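Local coordinates for MobA-like NTP transferase domain-containing protein (Thermus thermophilus, PDB 2DPW), which is of unknown function but probably acts as a nucleotidyltransferase, at residues A45-V50 with E100-V105; P110-V115 with E209-V214. All coordinates share one frame; numbering follows the deposited sequence.

Contact 1 and contact 2 come one after the other along the chain, the first closing before the second opens, and their centres lie about 16 Å apart. Both reach the same mixed sheet. Helix 99-108 supplies half of contact 1 and is followed directly by the turn and strand 114-120 of contact 2, so one helix-to-strand unit serves both. They also touch: CE2 of Phe-104 packs 3.9 Å from CD2 of Leu-213. Contact 1 sets the turn after helix 35-44 against helix 99-108, whereas contact 2 pairs the late strand 210-214 with strand 114-120 in the sheet, tying the C-terminal region back to this layered alpha/beta body.

Contact 1 (A45-V50 with E100-V105); sequences AGLSPV and EAVRFV
Residues 45-47 leave helix 35-44 and turn into strand 48-52, meeting the side of helix 99-108 at a single point of close backbone approach, 5.9 Å between CA of Ala-45 and CA of Arg-103. Gly-46, with its positive phi of 87°, is the C-prime residue of a Schellman motif that ends the first helix. The CB of Ala-45 points at the second helix and lies 3.4 Å from CG1 of Val-102, the branch set anti to the backbone N (chi1 171°). CG of Arg-103 lies against the same Ala-45 CB, at 3.6 Å. Leu-47 comes in from farther along the turn, its CD1 meeting Val-102 CG1 tip to tip at 4.1 Å, so this one valine methyl serves both residues. Beyond CG, the arginine chain runs extended past Ala-45, whose carbonyl O sits at the edge of the guanidinium, in its plane. Ala-45 O and Arg-103 NE are 3.5 Å apart, close but not hydrogen-bonded; the firmer polar partner is Glu-99, which forms a salt bridge with NH1. The turn after helix 35-44 thus packs on the flank of helix 99-108, a Schellman ending that leads into a parallel strand, consistent with a layered alpha/beta, GT-A-like domain.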
loop_
_atom_site.group_PDB
_atom_site.type_symbol
_atom_site.label_atom_id
_atom_site.label_comp_id
_atom_site.label_asym_id
_atom_site.label_seq_id
_atom_site.Cartn_x
_atom_site.Cartn_y
_atom_site.Cartn_z
ATOM N N ALA A 45 -7.670 -8.025 12.506
ATOM C CA ALA A 45 -8.299 -6.743 12.791
ATOM C C ALA A 45 -9.777 -6.719 12.390
ATOM O O ALA A 45 -10.401 -5.662 12.350
ATOM C CB ALA A 45 -7.535 -5.609 12.118
ATOM N N GLY A 46 -10.327 -7.895 12.098
ATOM C CA GLY A 46 -11.734 -7.999 11.751
ATOM C C GLY A 46 -12.159 -7.802 10.307
ATOM O O GLY A 46 -13.330 -7.512 10.048
ATOM N N LEU A 47 -11.241 -7.973 9.363
ATOM C CA LEU A 47 -11.576 -7.787 7.954
ATOM C C LEU A 47 -11.594 -9.094 7.180
ATOM O O LEU A 47 -11.014 -10.090 7.604
ATOM C CB LEU A 47 -10.562 -6.862 7.292
ATOM C CG LEU A 47 -10.268 -5.529 7.965
ATOM C CD1 LEU A 47 -9.082 -4.857 7.291
ATOM C CD2 LEU A 47 -11.490 -4.658 7.884
ATOM N N SER A 48 -12.264 -9.069 6.035
ATOM C CA SER A 48 -12.344 -10.221 5.147
ATOM C C SER A 48 -11.481 -9.863 3.925
ATOM O O SER A 48 -11.871 -9.036 3.109
ATOM C CB SER A 48 -13.795 -10.451 4.731
ATOM O OG SER A 48 -13.917 -11.592 3.897
ATOM N N PRO A 49 -10.291 -10.475 3.796
ATOM C CA PRO A 49 -9.359 -10.224 2.692
ATOM C C PRO A 49 -9.600 -10.908 1.359
ATOM O O PRO A 49 -9.750 -12.125 1.286
ATOM C CB PRO A 49 -8.007 -10.654 3.264
ATOM C CG PRO A 49 -8.218 -10.723 4.742
ATOM C CD PRO A 49 -9.616 -11.237 4.854
ATOM N N VAL A 50 -9.620 -10.115 0.298
ATOM C CA VAL A 50 -9.764 -10.649 -1.043
ATOM C C VAL A 50 -8.306 -10.733 -1.472
ATOM O O VAL A 50 -7.552 -9.779 -1.296
ATOM C CB VAL A 50 -10.520 -9.689 -1.975
ATOM C CG1 VAL A 50 -10.465 -10.206 -3.402
ATOM C CG2 VAL A 50 -11.974 -9.580 -1.531
ATOM N N GLU A 100 -2.608 -4.433 15.249
ATOM C CA GLU A 100 -2.605 -3.121 15.877
ATOM C C GLU A 100 -2.417 -2.044 14.817
ATOM O O GLU A 100 -3.125 -1.031 14.805
ATOM C CB GLU A 100 -1.491 -3.040 16.915
ATOM C CG GLU A 100 -1.680 -1.927 17.921
ATOM C CD GLU A 100 -0.666 -1.991 19.044
ATOM O OE1 GLU A 100 -0.229 -3.117 19.365
ATOM O OE2 GLU A 100 -0.317 -0.932 19.614
ATOM N N ALA A 101 -1.457 -2.275 13.927
ATOM C CA ALA A 101 -1.176 -1.344 12.845
ATOM C C ALA A 101 -2.419 -1.193 11.963
ATOM O O ALA A 101 -2.798 -0.094 11.574
ATOM C CB ALA A 101 -0.005 -1.854 12.021
ATOM N N VAL A 102 -3.064 -2.304 11.651
ATOM C CA VAL A 102 -4.247 -2.247 10.819
ATOM C C VAL A 102 -5.393 -1.456 11.459
ATOM O O VAL A 102 -6.005 -0.592 10.812
ATOM C CB VAL A 102 -4.732 -3.660 10.472
ATOM C CG1 VAL A 102 -6.088 -3.588 9.784
ATOM C CG2 VAL A 102 -3.718 -4.339 9.567
ATOM N N ARG A 103 -5.679 -1.739 12.725
ATOM C CA ARG A 103 -6.764 -1.052 13.394
ATOM C C ARG A 103 -6.506 0.432 13.542
ATOM O O ARG A 103 -7.435 1.229 13.493
ATOM C CB ARG A 103 -7.046 -1.699 14.747
ATOM C CG ARG A 103 -7.696 -3.061 14.586
ATOM C CD ARG A 103 -8.211 -3.671 15.870
ATOM N NE ARG A 103 -9.201 -4.695 15.545
ATOM C CZ ARG A 103 -9.707 -5.565 16.410
ATOM N NH1 ARG A 103 -9.318 -5.551 17.681
ATOM N NH2 ARG A 103 -10.606 -6.450 15.999
ATOM N N PHE A 104 -5.247 0.813 13.709
ATOM C CA PHE A 104 -4.923 2.230 13.845
ATOM C C PHE A 104 -5.455 2.955 12.618
ATOM O O PHE A 104 -6.209 3.927 12.711
ATOM C CB PHE A 104 -3.413 2.434 13.925
ATOM C CG PHE A 104 -2.998 3.875 13.869
ATOM C CD1 PHE A 104 -3.271 4.736 14.924
ATOM C CD2 PHE A 104 -2.361 4.382 12.748
ATOM C CE1 PHE A 104 -2.911 6.081 14.857
ATOM C CE2 PHE A 104 -2.001 5.723 12.676
ATOM C CZ PHE A 104 -2.279 6.572 13.733
ATOM N N VAL A 105 -5.034 2.458 11.463
ATOM C CA VAL A 105 -5.432 3.005 10.182
ATOM C C VAL A 105 -6.942 3.145 10.178
ATOM O O VAL A 105 -7.477 4.244 10.025
ATOM C CB VAL A 105 -5.002 2.062 9.029
ATOM C CG1 VAL A 105 -5.484 2.606 7.689
ATOM C CG2 VAL A 105 -3.490 1.904 9.035
#

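Contact 2 (P110-V115 with E209-V214); sequences PEAALV and EARALV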
loop_
_atom_site.group_PDB
_atom_site.type_symbol
_atom_site.label_atom_id
_atom_site.label_comp_id
_atom_site.label_asym_id
_atom_site.label_seq_id
_atom_site.Cartn_x
_atom_site.Cartn_y
_atom_site.Cartn_z
ATOM N N PRO A 110 -9.089 9.535 8.433
ATOM C CA PRO A 110 -10.109 10.577 8.344
ATOM C C PRO A 110 -11.157 10.174 7.324
ATOM O O PRO A 110 -10.924 9.271 6.523
ATOM C CB PRO A 110 -9.344 11.813 7.883
ATOM C CG PRO A 110 -7.949 11.433 7.680
ATOM C CD PRO A 110 -7.773 9.978 7.947
ATOM N N GLU A 111 -12.295 10.855 7.334
ATOM C CA GLU A 111 -13.352 10.565 6.376
ATOM C C GLU A 111 -12.989 11.111 4.997
ATOM O O GLU A 111 -13.212 12.290 4.718
ATOM C CB GLU A 111 -14.676 11.179 6.841
ATOM C CG GLU A 111 -15.388 10.383 7.923
ATOM C CD GLU A 111 -15.598 8.930 7.525
ATOM O OE1 GLU A 111 -15.928 8.681 6.345
ATOM O OE2 GLU A 111 -15.442 8.039 8.391
ATOM N N ALA A 112 -12.429 10.250 4.146
ATOM C CA ALA A 112 -12.023 10.629 2.785
ATOM C C ALA A 112 -12.032 9.439 1.823
ATOM O O ALA A 112 -11.721 8.309 2.210
ATOM C CB ALA A 112 -10.630 11.271 2.802
ATOM N N ALA A 113 -12.392 9.712 0.571
ATOM C CA ALA A 113 -12.458 8.701 -0.479
ATOM C C ALA A 113 -11.186 7.878 -0.508
ATOM O O ALA A 113 -11.200 6.669 -0.757
ATOM C CB ALA A 113 -12.641 9.373 -1.822
ATOM N N LEU A 114 -10.079 8.551 -0.243
ATOM C CA LEU A 114 -8.795 7.904 -0.271
ATOM C C LEU A 114 -7.909 8.379 0.868
ATOM O O LEU A 114 -7.735 9.579 1.063
ATOM C CB LEU A 114 -8.142 8.195 -1.620
ATOM C CG LEU A 114 -6.753 7.632 -1.883
ATOM C CD1 LEU A 114 -6.572 7.414 -3.361
ATOM C CD2 LEU A 114 -5.706 8.576 -1.323
ATOM N N VAL A 115 -7.366 7.429 1.626
ATOM C CA VAL A 115 -6.470 7.751 2.724
ATOM C C VAL A 115 -5.208 6.902 2.598
ATOM O O VAL A 115 -5.272 5.682 2.486
ATOM C CB VAL A 115 -7.144 7.521 4.092
ATOM C CG1 VAL A 115 -6.190 7.910 5.231
ATOM C CG2 VAL A 115 -8.412 8.356 4.173
ATOM N N GLU A 209 -11.478 13.466 -2.443
ATOM C CA GLU A 209 -10.725 13.869 -1.256
ATOM C C GLU A 209 -9.649 12.827 -0.988
ATOM O O GLU A 209 -9.925 11.625 -0.931
ATOM C CB GLU A 209 -11.625 14.001 -0.025
ATOM C CG GLU A 209 -10.897 14.672 1.130
ATOM C CD GLU A 209 -11.803 15.014 2.287
ATOM O OE1 GLU A 209 -13.036 15.021 2.078
ATOM O OE2 GLU A 209 -11.277 15.286 3.395
ATOM N N ALA A 210 -8.417 13.290 -0.834
ATOM C CA ALA A 210 -7.300 12.386 -0.604
ATOM C C ALA A 210 -6.504 12.888 0.570
ATOM O O ALA A 210 -6.069 14.038 0.578
ATOM C CB ALA A 210 -6.415 12.330 -1.837
ATOM N N ARG A 211 -6.310 12.026 1.561
ATOM C CA ARG A 211 -5.553 12.419 2.727
ATOM C C ARG A 211 -4.555 11.373 3.162
ATOM O O ARG A 211 -4.700 10.202 2.835
ATOM C CB ARG A 211 -6.512 12.758 3.871
ATOM C CG ARG A 211 -7.268 14.043 3.614
ATOM C CD ARG A 211 -8.040 14.500 4.815
ATOM N NE ARG A 211 -7.178 14.928 5.912
ATOM C CZ ARG A 211 -7.642 15.358 7.082
ATOM N NH1 ARG A 211 -8.960 15.411 7.289
ATOM N NH2 ARG A 211 -6.799 15.731 8.045
ATOM N N ALA A 212 -3.525 11.810 3.882
ATOM C CA ALA A 212 -2.500 10.901 4.394
ATOM C C ALA A 212 -2.759 10.673 5.869
ATOM O O ALA A 212 -3.366 11.509 6.536
ATOM C CB ALA A 212 -1.122 11.497 4.215
ATOM N N LEU A 213 -2.317 9.533 6.376
ATOM C CA LEU A 213 -2.489 9.223 7.786
ATOM C C LEU A 213 -1.118 8.924 8.365
ATOM O O LEU A 213 -0.494 7.917 8.010
ATOM C CB LEU A 213 -3.387 7.996 7.986
ATOM C CG LEU A 213 -3.620 7.568 9.446
ATOM C CD1 LEU A 213 -4.575 8.531 10.087
ATOM C CD2 LEU A 213 -4.198 6.154 9.534
ATOM N N VAL A 214 -0.631 9.807 9.227
ATOM C CA VAL A 214 0.652 9.558 9.858
ATOM C C VAL A 214 0.407 8.311 10.700
ATOM O O VAL A 214 -0.368 8.347 11.655
ATOM C CB VAL A 214 1.061 10.699 10.783
ATOM C CG1 VAL A 214 2.428 10.402 11.368
ATOM C CG2 VAL A 214 1.067 12.008 10.013
#
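The tight part of this contact is a short parallel pairing, Leu-114 beside Ala-210 and Val-115 beside Arg-211. Leu-114 uses both its backbone polar atoms: its N donates to Glu-209 O at 3.2 Å, somewhat bent at 143°, and its O accepts from Arg-211 N at 2.9 Å, straighter at 164° and in the carbonyl plane. On one face of the sheet CD2 of Leu-114 packs against CB of Ala-210. On the other, Val-115 CG1, anti to its backbone N, crosses obliquely to Leu-213 CB at 3.9 Å, and Leu-213 CD1 reaches on to the ring of Pro-110.

Toward the rim of that second face the packing loosens, with Arg-211 exposed to solvent and Glu-209 partly so. Arg-211 bends at chi3 (68°), which lays its guanidinium over the proline: Pro-110 CG sits 3.9 Å above the plane, over its centre, while NE makes a salt bridge to Glu-199. Glu-209 stretches out with CG anti to N, and that CG rests 3.8 Å from Ala-112 CB. An alanine in place of Glu-209 would lose this methylene contact and would probably leave Ala-112 less well covered. Overall, strand 210-214 is a parallel edge addition beside strand 114-120, extending the mixed central sheet of this GT-A-type alpha/beta fold.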